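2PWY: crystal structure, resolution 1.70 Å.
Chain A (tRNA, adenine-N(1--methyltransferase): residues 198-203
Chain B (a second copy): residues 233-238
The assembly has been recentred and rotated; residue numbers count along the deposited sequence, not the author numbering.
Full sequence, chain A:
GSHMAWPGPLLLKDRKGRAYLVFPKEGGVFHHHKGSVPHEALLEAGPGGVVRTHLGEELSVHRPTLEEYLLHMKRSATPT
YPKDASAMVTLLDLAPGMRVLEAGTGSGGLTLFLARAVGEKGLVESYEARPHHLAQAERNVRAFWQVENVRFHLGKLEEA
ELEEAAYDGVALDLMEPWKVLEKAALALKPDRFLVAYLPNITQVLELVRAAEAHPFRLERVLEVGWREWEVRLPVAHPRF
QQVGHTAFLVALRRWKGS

Chain A 198-203: LPNITQ
Chain B (233-238) LPVAHP

The start of a helix in chain A meets an extended segment of chain B, the second copy of the protein; their end-to-end directions lie 125° apart, and the contact buries 289 Å² in all. Register is set by Asn A200 and Ala B236, whose CA atoms are 5.1 Å apart. Chain B reaches this point through a cis peptide bond before Pro B234 and then runs as a strand from Val B235 to Pro B238. Leu A198 (phi/psi -141/119, chi1 m, chi2 t) makes no contact. Pro A199 (-62/-36, C-gamma endo) contributes its backbone, its O lying 3.3 Å from His B237 CB. Asn A200 (-107/141, chi1 m, chi2 -70°) holds the N-cap position without a side-chain capping bond; instead, its OD1 accepts a nearly straight hydrogen bond from Ala B236 N at 2.9 Å. Asn A200 OD1 also sits at the edge of the His B237 ring, 3.0 Å from His B237 CD2, a polarised ring carbon. Within chain A, Gln A203 OE1 steadies Asn A200 by accepting from its N (3.0 Å) and ND2 (3.1 Å). Ile A201 (-67/-28, chi1 t, chi2 p) opens the helix, where its amide is free to bond outward: Ile A201 N donates to Ala B236 O at 2.8 Å and 169°. Ala B236 (-166/95) is thus held through both N and O, while Ile A201 CG2 packs against Ala B236 CB at 3.9 Å. Thr A202 (-63/-40, chi1 39°, p) points its CA-to-CB bond toward chain B, and its OG1 donates to Pro B234 O at 2.7 Å; its CG2 lies 4.2 Å from Ala B236 CB. Gln A203 (-61/-44, chi1 m, chi2 t, chi3 -72°) stays out of the contact. His B237 (-158/157, chi1 p, chi2 79°) is anchored in its own chain, ND1 donating to Pro B238 O at 2.6 Å.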

# COMPACT_ATOMS: atom_id res chain seq x y z
N LEU A 198 12.72 -13.30 0.40
CA LEU A 198 13.31 -13.13 -0.93
C LEU A 198 13.02 -11.75 -1.52
O LEU A 198 11.85 -11.40 -1.71
CB LEU A 198 12.79 -14.19 -1.91
CG LEU A 198 13.13 -15.66 -1.66
CD1 LEU A 198 12.28 -16.54 -2.55
CD2 LEU A 198 14.63 -15.87 -1.93
N PRO A 199 14.08 -10.96 -1.79
CA PRO A 199 13.86 -9.60 -2.33
C PRO A 199 13.16 -9.53 -3.69
O PRO A 199 12.37 -8.60 -3.91
CB PRO A 199 15.28 -9.02 -2.45
CG PRO A 199 16.20 -10.14 -2.37
CD PRO A 199 15.51 -11.24 -1.59
N ASN A 200 13.43 -10.49 -4.57
CA ASN A 200 12.97 -10.39 -5.96
C ASN A 200 11.84 -11.34 -6.28
O ASN A 200 11.86 -12.50 -5.86
CB ASN A 200 14.13 -10.63 -6.93
CG ASN A 200 15.20 -9.57 -6.82
OD1 ASN A 200 14.99 -8.42 -7.20
ND2 ASN A 200 16.35 -9.95 -6.27
N ILE A 201 10.88 -10.87 -7.08
CA ILE A 201 9.73 -11.72 -7.43
C ILE A 201 10.17 -12.90 -8.29
O ILE A 201 9.56 -13.96 -8.26
CB ILE A 201 8.58 -10.89 -8.08
CG1 ILE A 201 7.24 -11.65 -8.04
CG2 ILE A 201 8.95 -10.49 -9.52
CD1 ILE A 201 6.72 -12.00 -6.64
N THR A 202 11.26 -12.71 -9.05
CA THR A 202 11.83 -13.79 -9.86
C THR A 202 12.33 -14.94 -8.98
O THR A 202 12.13 -16.10 -9.33
CB THR A 202 13.01 -13.28 -10.69
OG1 THR A 202 13.77 -12.36 -9.91
CG2 THR A 202 12.49 -12.58 -11.95
N GLN A 203 12.95 -14.61 -7.85
CA GLN A 203 13.34 -15.63 -6.86
C GLN A 203 12.12 -16.38 -6.33
O GLN A 203 12.12 -17.61 -6.18
CB GLN A 203 14.09 -14.98 -5.70
CG GLN A 203 15.47 -14.43 -6.08
CD GLN A 203 16.06 -13.62 -4.94
OE1 GLN A 203 15.61 -12.51 -4.66
NE2 GLN A 203 17.05 -14.20 -4.24
N LEU B 233 16.24 -7.87 -15.11
CA LEU B 233 16.39 -9.29 -14.74
C LEU B 233 17.84 -9.71 -14.59
O LEU B 233 18.66 -9.42 -15.47
CB LEU B 233 15.65 -10.19 -15.74
N PRO B 234 18.17 -10.44 -13.50
CA PRO B 234 17.32 -11.10 -12.50
C PRO B 234 16.54 -10.20 -11.53
O PRO B 234 15.58 -10.68 -10.93
N VAL B 235 16.94 -8.94 -11.37
CA VAL B 235 16.32 -8.01 -10.41
C VAL B 235 14.89 -7.63 -10.80
O VAL B 235 14.64 -7.24 -11.94
CB VAL B 235 17.16 -6.72 -10.23
CG1 VAL B 235 16.48 -5.74 -9.28
CG2 VAL B 235 18.58 -7.06 -9.75
N ALA B 236 13.97 -7.75 -9.85
CA ALA B 236 12.56 -7.47 -10.12
C ALA B 236 11.79 -7.34 -8.81
O ALA B 236 11.37 -8.33 -8.21
CB ALA B 236 11.95 -8.56 -11.01
N HIS B 237 11.64 -6.10 -8.35
CA HIS B 237 10.93 -5.82 -7.09
C HIS B 237 10.44 -4.39 -7.04
O HIS B 237 11.00 -3.51 -7.70
CB HIS B 237 11.85 -6.06 -5.89
CG HIS B 237 13.12 -5.26 -5.91
ND1 HIS B 237 13.16 -3.93 -5.55
CD2 HIS B 237 14.38 -5.60 -6.26
CE1 HIS B 237 14.40 -3.48 -5.67
NE2 HIS B 237 15.16 -4.47 -6.10
N PRO B 238 9.40 -4.13 -6.22
CA PRO B 238 9.04 -2.73 -6.01
C PRO B 238 10.25 -1.98 -5.49
O PRO B 238 11.08 -2.54 -4.75
CB PRO B 238 7.92 -2.80 -4.95
CG PRO B 238 7.36 -4.21 -5.06
CD PRO B 238 8.52 -5.07 -5.50